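PDB 3DNF: 4-hydroxy-3-methylbut-2-enyl diphosphate reductase from Aquifex aeolicus, which reduces (E)-4-hydroxy-3-methylbut-2-enyl diphosphate to a mixture of isopentenyl diphosphate and dimethylallyl diphosphate, the last step of the non-mevalonate route to isoprenoid precursors. Local coordinates for residues B[245-250]-B[276-281]; B[212-217]-B[239-244]; B[159-164]-B[184-189]; B[113-118]-B[140-145]. One frame throughout, in Å; residues are numbered along the deposited sequence. Where two conformers were deposited one is given.

Contact 1 (B[245-250]-B[276-281]); sequences EELQPE and SRIQEI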
loop_
_atom_site.group_PDB
_atom_site.type_symbol
_atom_site.label_atom_id
_atom_site.label_comp_id
_atom_site.label_asym_id
_atom_site.label_seq_id
_atom_site.Cartn_x
_atom_site.Cartn_y
_atom_site.Cartn_z
ATOM N N GLU B 245 4.788 36.033 27.732
ATOM C CA GLU B 245 5.524 36.260 28.983
ATOM C C GLU B 245 6.922 35.658 28.949
ATOM O O GLU B 245 7.837 36.168 29.593
ATOM C CB GLU B 245 4.769 35.674 30.185
ATOM C CG GLU B 245 3.442 36.348 30.524
ATOM C CD GLU B 245 3.565 37.849 30.742
ATOM O OE1 GLU B 245 2.685 38.586 30.249
ATOM O OE2 GLU B 245 4.532 38.293 31.400
ATOM N N GLU B 246 7.077 34.578 28.191
ATOM C CA GLU B 246 8.338 33.845 28.135
ATOM C C GLU B 246 9.384 34.477 27.212
ATOM O O GLU B 246 10.575 34.169 27.323
ATOM C CB GLU B 246 8.080 32.390 27.755
ATOM C CG GLU B 246 7.154 31.677 28.723
ATOM C CD GLU B 246 6.728 30.316 28.226
ATOM O OE1 GLU B 246 7.599 29.444 28.018
ATOM O OE2 GLU B 246 5.514 30.115 28.051
ATOM N N LEU B 247 8.939 35.365 26.323
ATOM C CA LEU B 247 9.824 36.070 25.390
ATOM C C LEU B 247 10.901 36.885 26.104
ATOM O O LEU B 247 10.622 37.953 26.662
ATOM C CB LEU B 247 9.022 36.987 24.459
ATOM C CG LEU B 247 8.159 36.330 23.380
ATOM C CD1 LEU B 247 7.138 37.316 22.802
ATOM C CD2 LEU B 247 9.028 35.722 22.274
ATOM N N GLN B 248 12.126 36.371 26.082
ATOM C CA GLN B 248 13.255 37.040 26.723
ATOM C C GLN B 248 13.777 38.143 25.815
ATOM O O GLN B 248 14.098 37.877 24.653
ATOM C CB GLN B 248 14.374 36.046 27.032
ATOM C CG GLN B 248 14.002 34.979 28.055
ATOM C CD GLN B 248 15.077 33.920 28.220
ATOM O OE1 GLN B 248 14.777 32.741 28.417
ATOM N NE2 GLN B 248 16.337 34.331 28.135
ATOM N N PRO B 249 13.858 39.385 26.335
ATOM C CA PRO B 249 14.402 40.508 25.560
ATOM C C PRO B 249 15.773 40.174 24.974
ATOM O O PRO B 249 16.132 40.677 23.905
ATOM C CB PRO B 249 14.528 41.623 26.603
ATOM C CG PRO B 249 13.487 41.301 27.616
ATOM C CD PRO B 249 13.448 39.802 27.690
ATOM N N GLU B 250 16.506 39.308 25.676
ATOM C CA GLU B 250 17.851 38.878 25.293
ATOM C C GLU B 250 17.904 38.287 23.882
ATOM O O GLU B 250 18.850 38.550 23.129
ATOM C CB GLU B 250 18.373 37.856 26.308
ATOM C CG GLU B 250 19.839 37.475 26.127
ATOM C CD GLU B 250 20.343 36.535 27.207
ATOM O OE1 GLU B 250 21.503 36.715 27.653
ATOM O OE2 GLU B 250 19.583 35.624 27.611
ATOM N N SER B 276 3.122 41.382 19.050
ATOM C CA SER B 276 3.224 42.760 19.533
ATOM C C SER B 276 4.088 42.915 20.789
ATOM O O SER B 276 4.509 44.025 21.118
ATOM C CB SER B 276 1.852 43.426 19.684
ATOM O OG SER B 276 0.903 42.547 20.233
ATOM N N ARG B 277 4.363 41.808 21.479
ATOM C CA ARG B 277 5.352 41.827 22.563
ATOM C C ARG B 277 6.757 41.872 21.966
ATOM O O ARG B 277 7.634 42.563 22.491
ATOM C CB ARG B 277 5.147 40.653 23.548
ATOM C CG ARG B 277 6.283 40.366 24.564
ATOM C CD ARG B 277 7.057 41.596 25.062
ATOM N NE ARG B 277 6.631 42.091 26.366
ATOM C CZ ARG B 277 7.409 42.778 27.196
ATOM N NH1 ARG B 277 8.668 43.059 26.870
ATOM N NH2 ARG B 277 6.929 43.186 28.364
ATOM N N ILE B 278 6.963 41.158 20.859
ATOM C CA ILE B 278 8.234 41.231 20.120
ATOM C C ILE B 278 8.474 42.651 19.593
ATOM O O ILE B 278 9.590 43.171 19.686
ATOM C CB ILE B 278 8.315 40.166 18.992
ATOM C CG1 ILE B 278 8.428 38.763 19.606
ATOM C CG2 ILE B 278 9.494 40.430 18.062
ATOM C CD1 ILE B 278 8.204 37.625 18.635
ATOM N N GLN B 279 7.418 43.280 19.077
ATOM C CA GLN B 279 7.470 44.688 18.657
ATOM C C GLN B 279 7.717 45.655 19.819
ATOM O O GLN B 279 8.262 46.742 19.616
ATOM C CB GLN B 279 6.196 45.080 17.903
ATOM C CG GLN B 279 6.194 44.647 16.445
ATOM C CD GLN B 279 4.803 44.595 15.840
ATOM O OE1 GLN B 279 3.821 44.307 16.526
ATOM N NE2 GLN B 279 4.713 44.865 14.541
ATOM N N GLU B 280 7.309 45.250 21.022
ATOM C CA GLU B 280 7.533 46.017 22.246
ATOM C C GLU B 280 8.965 45.842 22.762
ATOM O O GLU B 280 9.511 46.741 23.406
ATOM C CB GLU B 280 6.532 45.596 23.326
ATOM C CG GLU B 280 6.432 46.568 24.489
ATOM C CD GLU B 280 6.203 45.873 25.815
ATOM O OE1 GLU B 280 5.088 45.360 26.038
ATOM O OE2 GLU B 280 7.142 45.850 26.639
ATOM N N ILE B 281 9.553 44.679 22.488
ATOM C CA ILE B 281 10.962 44.412 22.796
ATOM C C ILE B 281 11.879 45.208 21.854
ATOM O O ILE B 281 12.907 45.745 22.283
ATOM C CB ILE B 281 11.277 42.887 22.763
ATOM C CG1 ILE B 281 10.635 42.190 23.966
ATOM C CG2 ILE B 281 12.790 42.627 22.740
ATOM C CD1 ILE B 281 10.629 40.682 23.881
#
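Leu247 and Pro249, from the loop 245-250, meet Arg277, Ile278 and Ile281 of the helix 276-281 through apolar contact, with no hydrogen bond crossing between the segments. CD1 of Leu247 lies against two consecutive helix residues, 3.6 Å from Arg277 CG and 3.7 Å from Ile278 CG1, while CD2 of Leu247 reaches Ile278 CG1 at 4.1 Å. The leucine crosses Ile278 at about a right angle and slides past the methylenes of Arg277 in the opposite sense. Its two methyls let one side chain touch both Arg277 CG and Ile278, which is why a branched apolar residue suits the place. An alanine here would keep CB beside Ile281 but would probably open a gap next to Arg277 CG and Ile278 CG1.

Ile281 meets the loop with two separate branches. Its CG2, anti to the backbone N, packs on Pro249 CA at 3.9 Å, and its CD1 lies 3.9 Å from Leu247 O and near Leu247 CB.

The charged pair lies within the helix. Arg277 bends at chi2 and chi3, and its NH2 comes 3.2 Å from Glu280 OE2. That oxygen lies well above the guanidinium plane, making the pair an attraction of charges with no N-H aimed at the carboxylate.

The contact ties the loop between strands 238-241 and 257-262 to the C-terminal helix 268-281. Leu247 also packs on Ile241 and Ile214 of the sheet, and Ile278 on Ile214, Val258 and Ile260. Phe252 touches Leu247, Ile278 and Ile281, completing the apolar layer between loop, helix and strands.

Contact 2 (B[212-217]-B[239-244]); sequences VMIIIG and YHIETA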
loop_
_atom_site.group_PDB
_atom_site.type_symbol
_atom_site.label_atom_id
_atom_site.label_comp_id
_atom_site.label_asym_id
_atom_site.label_seq_id
_atom_site.Cartn_x
_atom_site.Cartn_y
_atom_site.Cartn_z
ATOM N N VAL B 212 15.733 34.826 14.253
ATOM C CA VAL B 212 15.178 34.050 15.359
ATOM C C VAL B 212 13.844 33.472 14.943
ATOM O O VAL B 212 13.063 34.134 14.257
ATOM C CB VAL B 212 15.009 34.897 16.660
ATOM C CG1 VAL B 212 14.474 36.294 16.348
ATOM C CG2 VAL B 212 14.090 34.200 17.678
ATOM N N MET B 213 13.624 32.224 15.350
ATOM C CA MET B 213 12.357 31.533 15.177
ATOM C C MET B 213 11.658 31.383 16.525
ATOM O O MET B 213 12.253 30.899 17.490
ATOM C CB MET B 213 12.597 30.159 14.538
ATOM C CG MET B 213 12.629 30.169 13.016
ATOM S SD MET B 213 11.083 30.794 12.279
ATOM C CE MET B 213 9.883 29.505 12.632
ATOM N N ILE B 214 10.399 31.818 16.580
ATOM C CA ILE B 214 9.520 31.599 17.737
ATOM C C ILE B 214 8.428 30.588 17.396
ATOM O O ILE B 214 7.677 30.778 16.438
ATOM C CB ILE B 214 8.852 32.922 18.232
ATOM C CG1 ILE B 214 9.897 34.018 18.504
ATOM C CG2 ILE B 214 7.948 32.660 19.457
ATOM C CD1 ILE B 214 10.996 33.663 19.536
ATOM N N ILE B 215 8.353 29.517 18.183
ATOM C CA ILE B 215 7.339 28.474 18.023
ATOM C C ILE B 215 6.415 28.499 19.244
ATOM O O ILE B 215 6.864 28.319 20.386
ATOM C CB ILE B 215 7.983 27.056 17.827
ATOM C CG1 ILE B 215 8.893 27.002 16.572
ATOM C CG2 ILE B 215 6.923 25.951 17.845
ATOM C CD1 ILE B 215 8.224 27.354 15.238
ATOM N N ILE B 216 5.130 28.755 19.004
ATOM C CA ILE B 216 4.164 28.903 20.091
ATOM C C ILE B 216 3.295 27.636 20.227
ATOM O O ILE B 216 2.919 27.012 19.230
ATOM C CB ILE B 216 3.269 30.161 19.897
ATOM C CG1 ILE B 216 4.113 31.403 19.644
ATOM C CG2 ILE B 216 2.371 30.386 21.128
ATOM C CD1 ILE B 216 3.355 32.494 18.908
ATOM N N GLY B 217 2.996 27.256 21.472
ATOM C CA GLY B 217 2.108 26.133 21.733
ATOM C C GLY B 217 2.307 25.522 23.097
ATOM O O GLY B 217 3.341 25.738 23.743
ATOM N N TYR B 239 13.051 29.174 19.716
ATOM C CA TYR B 239 12.644 29.098 21.101
ATOM C C TYR B 239 11.203 28.694 21.093
ATOM O O TYR B 239 10.405 29.255 20.339
ATOM C CB TYR B 239 12.835 30.447 21.791
ATOM C CG TYR B 239 14.273 30.939 21.738
ATOM C CD1 TYR B 239 14.697 31.807 20.731
ATOM C CD2 TYR B 239 15.214 30.515 22.680
ATOM C CE1 TYR B 239 16.017 32.249 20.666
ATOM C CE2 TYR B 239 16.534 30.952 22.629
ATOM C CZ TYR B 239 16.932 31.821 21.619
ATOM O OH TYR B 239 18.242 32.258 21.567
ATOM N N HIS B 240 10.875 27.693 21.897
ATOM C CA HIS B 240 9.481 27.314 22.066
ATOM C C HIS B 240 8.881 28.025 23.286
ATOM O O HIS B 240 9.507 28.074 24.346
ATOM C CB HIS B 240 9.344 25.792 22.184
ATOM C CG HIS B 240 8.001 25.356 22.674
ATOM N ND1 HIS B 240 7.789 24.920 23.964
ATOM C CD2 HIS B 240 6.790 25.343 22.068
ATOM C CE1 HIS B 240 6.509 24.637 24.125
ATOM N NE2 HIS B 240 5.884 24.884 22.991
ATOM N N ILE B 241 7.684 28.599 23.132
ATOM C CA ILE B 241 7.015 29.305 24.236
ATOM C C ILE B 241 5.505 29.023 24.269
ATOM O O ILE B 241 4.908 28.739 23.233
ATOM C CB ILE B 241 7.252 30.847 24.197
ATOM C CG1 ILE B 241 6.720 31.456 22.897
ATOM C CG2 ILE B 241 8.734 31.192 24.376
ATOM C CD1 ILE B 241 6.438 32.943 22.988
ATOM N N GLU B 242 4.913 29.106 25.462
ATOM C CA GLU B 242 3.465 28.951 25.642
ATOM C C GLU B 242 2.755 30.307 25.737
ATOM O O GLU B 242 1.575 30.429 25.386
ATOM C CB GLU B 242 3.171 28.120 26.888
ATOM C CG GLU B 242 3.396 26.633 26.708
ATOM C CD GLU B 242 3.053 25.834 27.952
ATOM O OE1 GLU B 242 3.246 26.356 29.076
ATOM O OE2 GLU B 242 2.599 24.676 27.808
ATOM N N THR B 243 3.486 31.316 26.210
ATOM C CA THR B 243 2.953 32.661 26.415
ATOM C C THR B 243 3.986 33.704 25.997
ATOM O O THR B 243 5.199 33.455 26.083
ATOM C CB THR B 243 2.562 32.884 27.919
ATOM O OG1 THR B 243 1.611 31.888 28.320
ATOM C CG2 THR B 243 1.928 34.256 28.142
ATOM N N ALA B 244 3.508 34.866 25.554
ATOM C CA ALA B 244 4.367 36.036 25.319
ATOM C C ALA B 244 5.241 36.409 26.531
ATOM O O ALA B 244 6.302 37.029 26.370
ATOM C CB ALA B 244 3.528 37.229 24.886
#
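Ile214, Ile216 and Ile241 form the apolar centre of this parallel strand pair, the two ends of a beta-alpha-beta crossover through helix 222-234. Ile241 CG1 packs 3.8 Å from Ile214 CG2 and 4.2 Å from Ile216 CG1. It takes the crowded position between its own backbone N and carbonyl carbon (chi1 60°). On the same face, Val212 CG2 comes to the edge of the Tyr239 ring, in its plane, 3.9 Å from Tyr239 CD1. The tyrosine ring also stacks with Trp251, and helix 268-281 packs on the isoleucines through Ile270, Val274 and Ile278.

Between the strands run the backbone bonds Tyr239 N to Met213 O, Ile215 N to Tyr239 O, Ile241 N to Ile215 O and Gly217 N to Ile241 O. The second is almost straight, at 178°.

The other face carries Ile215 and His240, the latter beside Thr224 and Tyr228 of that helix. His240 CD2 lies 3.4 Å from Ile215 O, and farther out NE2 of His240 gives a weak, bent hydrogen bond to Gly217 O (2.8 Å, 127°). Glu242 CG also approaches that carbonyl, while its OE2 accepts from Lys219 N. A leucine in place of His240 would probably leave Gly217 O without this side-chain donor. At the backbone angles of Gly217 a CB would press on the preceding carbonyl oxygen. This end of the strand lies near Ser221, predicted to bind the diphosphate substrate and products.

Apolar packing and regular pairing fix the strands, whereas the polar contacts, one of them only a weak bond, gather where the chain leaves the sheet.

Contact 3 (B[159-164]-B[184-189]); sequences VGIVAQ and KEVKVI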
loop_
_atom_site.group_PDB
_atom_site.type_symbol
_atom_site.label_atom_id
_atom_site.label_comp_id
_atom_site.label_asym_id
_atom_site.label_seq_id
_atom_site.Cartn_x
_atom_site.Cartn_y
_atom_site.Cartn_z
ATOM N N VAL B 159 -10.274 -5.425 0.471
ATOM C CA VAL B 159 -10.099 -4.559 1.626
ATOM C C VAL B 159 -10.035 -3.102 1.179
ATOM O O VAL B 159 -9.297 -2.771 0.259
ATOM C CB VAL B 159 -8.845 -4.909 2.503
ATOM C CG1 VAL B 159 -8.646 -3.874 3.618
ATOM C CG2 VAL B 159 -8.962 -6.317 3.072
ATOM N N GLY B 160 -10.877 -2.263 1.797
ATOM C CA GLY B 160 -10.810 -0.806 1.591
ATOM C C GLY B 160 -10.156 -0.104 2.759
ATOM O O GLY B 160 -10.539 -0.298 3.925
ATOM N N ILE B 161 -9.229 0.824 2.448
ATOM C CA ILE B 161 -8.432 1.423 3.473
ATOM C C ILE B 161 -8.614 2.928 3.498
ATOM O O ILE B 161 -8.471 3.579 2.449
ATOM C CB ILE B 161 -6.927 1.046 3.319
ATOM C CG1 ILE B 161 -6.811 -0.469 3.279
ATOM C CG2 ILE B 161 -6.043 1.630 4.448
ATOM C CD1 ILE B 161 -5.422 -0.980 2.922
ATOM N N VAL B 162 -8.949 3.434 4.688
ATOM C CA VAL B 162 -9.005 4.885 4.917
ATOM C C VAL B 162 -8.123 5.266 6.131
ATOM O O VAL B 162 -7.555 4.386 6.805
ATOM C CB VAL B 162 -10.453 5.401 5.101
ATOM C CG1 VAL B 162 -11.237 5.150 3.816
ATOM C CG2 VAL B 162 -11.099 4.793 6.319
ATOM N N ALA B 163 -7.979 6.573 6.381
ATOM C CA ALA B 163 -7.114 7.049 7.463
ATOM C C ALA B 163 -7.844 8.027 8.365
ATOM O O ALA B 163 -8.704 8.811 7.928
ATOM C CB ALA B 163 -5.856 7.730 6.912
ATOM N N GLN B 164 -7.526 7.940 9.643
ATOM C CA GLN B 164 -7.828 9.033 10.551
ATOM C C GLN B 164 -7.132 10.275 9.958
ATOM O O GLN B 164 -6.031 10.182 9.416
ATOM C CB GLN B 164 -7.284 8.690 11.926
ATOM C CG GLN B 164 -7.641 9.703 13.024
ATOM C CD GLN B 164 -6.899 9.429 14.315
ATOM O OE1 GLN B 164 -6.189 8.431 14.429
ATOM N NE2 GLN B 164 -7.060 10.309 15.307
ATOM N N LYS B 184 -6.363 -9.938 -2.295
ATOM C CA LYS B 184 -6.476 -9.916 -3.751
ATOM C C LYS B 184 -6.655 -8.517 -4.313
ATOM O O LYS B 184 -6.113 -8.213 -5.356
ATOM C CB LYS B 184 -7.640 -10.757 -4.224
ATOM C CG LYS B 184 -7.841 -10.766 -5.746
ATOM C CD LYS B 184 -9.195 -11.397 -6.101
ATOM C CE LYS B 184 -9.285 -11.725 -7.585
ATOM N NZ LYS B 184 -9.923 -13.079 -7.792
ATOM N N GLU B 185 -7.450 -7.708 -3.615
ATOM C CA GLU B 185 -7.838 -6.415 -4.112
ATOM C C GLU B 185 -7.926 -5.413 -2.976
ATOM O O GLU B 185 -8.597 -5.638 -1.974
ATOM C CB GLU B 185 -9.166 -6.527 -4.852
ATOM C CG GLU B 185 -9.746 -5.227 -5.201
ATOM C CD GLU B 185 -11.018 -5.348 -5.995
ATOM O OE1 GLU B 185 -11.148 -6.291 -6.815
ATOM O OE2 GLU B 185 -11.881 -4.467 -5.802
ATOM N N VAL B 186 -7.210 -4.302 -3.135
ATOM C CA VAL B 186 -7.194 -3.302 -2.092
ATOM C C VAL B 186 -7.612 -1.981 -2.722
ATOM O O VAL B 186 -7.100 -1.621 -3.771
ATOM C CB VAL B 186 -5.790 -3.133 -1.456
ATOM C CG1 VAL B 186 -5.794 -1.910 -0.517
ATOM C CG2 VAL B 186 -5.420 -4.381 -0.691
ATOM N N LYS B 187 -8.523 -1.249 -2.075
ATOM C CA LYS B 187 -8.808 0.106 -2.509
ATOM C C LYS B 187 -8.477 1.078 -1.393
ATOM O O LYS B 187 -8.886 0.886 -0.259
ATOM C CB LYS B 187 -10.274 0.276 -2.938
ATOM C CG LYS B 187 -10.648 1.702 -3.300
ATOM C CD LYS B 187 -11.958 1.715 -4.058
ATOM C CE LYS B 187 -12.506 3.106 -4.268
ATOM N NZ LYS B 187 -13.663 3.042 -5.220
ATOM N N VAL B 188 -7.717 2.123 -1.715
ATOM C CA VAL B 188 -7.335 3.092 -0.722
ATOM C C VAL B 188 -7.928 4.426 -1.066
ATOM O O VAL B 188 -7.813 4.902 -2.199
ATOM C CB VAL B 188 -5.787 3.281 -0.701
ATOM C CG1 VAL B 188 -5.328 4.303 0.370
ATOM C CG2 VAL B 188 -5.088 1.930 -0.565
ATOM N N ILE B 189 -8.629 5.004 -0.091
ATOM C CA ILE B 189 -9.011 6.397 -0.230
ATOM C C ILE B 189 -8.215 7.173 0.825
ATOM O O ILE B 189 -8.460 7.054 2.045
ATOM C CB ILE B 189 -10.523 6.583 -0.056
ATOM C CG1 ILE B 189 -11.268 5.745 -1.107
ATOM C CG2 ILE B 189 -10.858 8.130 -0.101
ATOM C CD1 ILE B 189 -12.782 5.688 -0.848
#
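Val159 and Ile161 exchange backbone hydrogen bonds with Glu185, Lys187 and Ile189 in the regular alternation of parallel strands. Val159 N gives to Glu185 O at 3.0 Å, and Val159 O accepts from Lys187 N. Ile161 repeats the pattern: its N gives to Lys187 O at 2.7 Å, and its O accepts from Ile189 N. Three of the carbonyls also take a CA-H contact: Val159 O from Val186 CA at 3.2 Å, Lys187 O from Gly160 CA, and Ile161 O from Val188 CA.

Lys187 NZ forms salt bridges to Glu112 and to Glu185 of the second subunit, while Glu185 OE2 forms a salt bridge with Arg158 and a weak hydrogen bond with Tyr114 OH.

Side-chain packing is lighter. Ile161 CD1 meets Val186 CG1 at 3.6 Å; chi1 (-55°) sets Ile161 CG1 anti to the carbonyl carbon, and CD1 continues from it to the valine. On the other face Val162 CG1 lies alongside Ile189, 4.2 Å from its CB. Beta-branched residues suit both positions, filling space beside extended backbone.

The strands begin and end a beta-alpha-beta crossover through helix 169-182, whose Phe172 packs on Ile161 and Val188; helix 97-111 lies against Val162 and Lys187. Gly160 and Val162 bond to strand 115-119. Strand 185-189 ends the sheet within the chain, but pairs antiparallel with a strand of the second subunit, extending the sheet across the interface.

Contact 4 (B[113-118]-B[140-145]); sequences GYFVVL and KGIVVE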
loop_
_atom_site.group_PDB
_atom_site.type_symbol
_atom_site.label_atom_id
_atom_site.label_comp_id
_atom_site.label_asym_id
_atom_site.label_seq_id
_atom_site.Cartn_x
_atom_site.Cartn_y
_atom_site.Cartn_z
ATOM N N GLY B 113 -18.529 -3.070 -1.516
ATOM C CA GLY B 113 -18.353 -4.469 -1.117
ATOM C C GLY B 113 -17.022 -4.707 -0.405
ATOM O O GLY B 113 -16.568 -5.852 -0.303
ATOM N N TYR B 114 -16.379 -3.650 0.081
ATOM C CA TYR B 114 -15.099 -3.836 0.799
ATOM C C TYR B 114 -15.244 -4.036 2.305
ATOM O O TYR B 114 -16.172 -3.492 2.922
ATOM C CB TYR B 114 -14.154 -2.622 0.622
ATOM C CG TYR B 114 -13.655 -2.452 -0.782
ATOM C CD1 TYR B 114 -12.534 -3.135 -1.221
ATOM C CD2 TYR B 114 -14.357 -1.644 -1.711
ATOM C CE1 TYR B 114 -12.087 -3.000 -2.535
ATOM C CE2 TYR B 114 -13.916 -1.497 -3.013
ATOM C CZ TYR B 114 -12.775 -2.185 -3.424
ATOM O OH TYR B 114 -12.343 -2.059 -4.706
ATOM N N PHE B 115 -14.319 -4.809 2.886
ATOM C CA PHE B 115 -14.119 -4.844 4.344
ATOM C C PHE B 115 -13.215 -3.634 4.664
ATOM O O PHE B 115 -12.202 -3.469 4.033
ATOM C CB PHE B 115 -13.386 -6.127 4.724
ATOM C CG PHE B 115 -13.072 -6.241 6.192
ATOM C CD1 PHE B 115 -14.017 -6.757 7.078
ATOM C CD2 PHE B 115 -11.825 -5.839 6.689
ATOM C CE1 PHE B 115 -13.724 -6.877 8.454
ATOM C CE2 PHE B 115 -11.520 -5.953 8.067
ATOM C CZ PHE B 115 -12.463 -6.489 8.942
ATOM N N VAL B 116 -13.606 -2.806 5.616
ATOM C CA VAL B 116 -12.918 -1.508 5.801
ATOM C C VAL B 116 -11.829 -1.609 6.884
ATOM O O VAL B 116 -12.056 -2.054 8.007
ATOM C CB VAL B 116 -13.933 -0.383 6.109
ATOM C CG1 VAL B 116 -13.225 0.946 6.479
ATOM C CG2 VAL B 116 -14.810 -0.149 4.868
ATOM N N VAL B 117 -10.655 -1.079 6.547
ATOM C CA VAL B 117 -9.627 -0.819 7.518
ATOM C C VAL B 117 -9.459 0.695 7.732
ATOM O O VAL B 117 -9.279 1.437 6.780
ATOM C CB VAL B 117 -8.321 -1.447 7.033
ATOM C CG1 VAL B 117 -7.120 -0.847 7.773
ATOM C CG2 VAL B 117 -8.367 -2.989 7.178
ATOM N N LEU B 118 -9.643 1.129 8.963
ATOM C CA LEU B 118 -9.440 2.540 9.335
ATOM C C LEU B 118 -8.092 2.601 10.037
ATOM O O LEU B 118 -7.962 2.083 11.135
ATOM C CB LEU B 118 -10.569 3.005 10.265
ATOM C CG LEU B 118 -10.527 4.383 10.925
ATOM C CD1 LEU B 118 -10.348 5.448 9.857
ATOM C CD2 LEU B 118 -11.849 4.574 11.724
ATOM N N LYS B 140 -18.618 -3.315 7.567
ATOM C CA LYS B 140 -17.831 -4.057 8.527
ATOM C C LYS B 140 -16.366 -3.693 8.380
ATOM O O LYS B 140 -15.866 -3.400 7.280
ATOM C CB LYS B 140 -18.073 -5.571 8.387
ATOM C CG LYS B 140 -17.691 -6.137 7.054
ATOM C CD LYS B 140 -18.174 -7.599 6.916
ATOM C CE LYS B 140 -17.628 -8.166 5.607
ATOM N NZ LYS B 140 -18.226 -9.480 5.207
ATOM N N GLY B 141 -15.672 -3.683 9.504
ATOM C CA GLY B 141 -14.272 -3.240 9.464
ATOM C C GLY B 141 -13.598 -3.186 10.820
ATOM O O GLY B 141 -14.215 -3.446 11.874
ATOM N N ILE B 142 -12.319 -2.821 10.795
ATOM C CA ILE B 142 -11.552 -2.675 12.012
ATOM C C ILE B 142 -10.715 -1.378 11.970
ATOM O O ILE B 142 -10.530 -0.795 10.887
ATOM C CB ILE B 142 -10.599 -3.860 12.232
ATOM C CG1 ILE B 142 -9.678 -4.045 11.005
ATOM C CG2 ILE B 142 -11.388 -5.167 12.532
ATOM C CD1 ILE B 142 -8.552 -5.067 11.175
ATOM N N VAL B 143 -10.204 -1.020 13.150
ATOM C CA VAL B 143 -9.150 0.014 13.296
ATOM C C VAL B 143 -7.793 -0.662 13.346
ATOM O O VAL B 143 -7.610 -1.657 14.057
ATOM C CB VAL B 143 -9.338 0.859 14.583
ATOM C CG1 VAL B 143 -8.227 1.967 14.653
ATOM C CG2 VAL B 143 -10.719 1.479 14.591
ATOM N N VAL B 144 -6.852 -0.145 12.556
ATOM C CA VAL B 144 -5.490 -0.621 12.583
ATOM C C VAL B 144 -4.620 0.464 13.210
ATOM O O VAL B 144 -4.392 1.519 12.608
ATOM C CB VAL B 144 -5.021 -1.020 11.131
ATOM C CG1 VAL B 144 -3.459 -1.204 11.102
ATOM C CG2 VAL B 144 -5.682 -2.349 10.718
ATOM N N GLU B 145 -4.127 0.189 14.424
ATOM C CA GLU B 145 -3.318 1.167 15.141
ATOM C C GLU B 145 -1.856 0.759 15.129
ATOM O O GLU B 145 -0.955 1.611 15.138
ATOM C CB GLU B 145 -3.828 1.372 16.573
ATOM C CG GLU B 145 -3.052 2.464 17.283
ATOM C CD GLU B 145 -3.657 2.890 18.595
ATOM O OE1 GLU B 145 -4.837 2.555 18.877
ATOM O OE2 GLU B 145 -2.935 3.606 19.332
HETATM O O HOH W 1 -17.930 -2.604 4.861
#
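Val116, Val117 and Leu118 pair in turn with Gly141, Ile142 and Val143 as parallel strands, the ends of a beta-alpha-beta unit joined through helix 125-136; strand 141-144 is one edge of its sheet within the chain. Four backbone bonds of 2.9 Å join them: Val116 N to Lys140 O, Ile142 N to Val116 O, Leu118 N to Ile142 O and Val144 N to Leu118 O. Beyond the first, a water gives to Tyr114 O at 2.8 Å and accepts from Lys140 N.

Phe115 holds its CG anti to the backbone N (chi1 177°), and its ring meets the other strand. Gly141 CA lies over one face, 4.0 Å from the ring centroid, in a CH-pi contact. Glycine suits this spot, since a CB would run into Val116 O. Ile142 CG1 touches Phe115 CE2 at 4.0 Å and lies near Val117 CG2, while Val117 CG1 packs on Val144 CG2 at 3.6 Å. The opposite face, with Leu118 and Val143, rests on Val127 of helix 125-136.

The chemistry is that of a hydrophobic sheet edge: backbone hydrogen bonds set the register, aliphatic groups and one aromatic ring pack over the pair, and a water bridge extends it.

In the fold
Contacts 1 and 2 belong to one lobe and touch, Leu247 CG lying 3.8 Å from Ile241 CD1, so the loop and helix of contact 1 pack directly on the strand pair of contact 2. Contacts 3 and 4 share another sheet, their centres about 8 Å apart, with a probable hydrogen bond of 2.7 Å from Val117 N to Gly160 O. The two groups lie on opposite sides of the chain's centre: contacts 2 and 3 come no nearer than about 19 Å between nearest atoms. The side chains of Ala163 and Leu118 are about 10 Å and 12 Å from the iron-sulfur cluster, and about 7 Å and 6 Å from that of Glu126, the predicted proton donor.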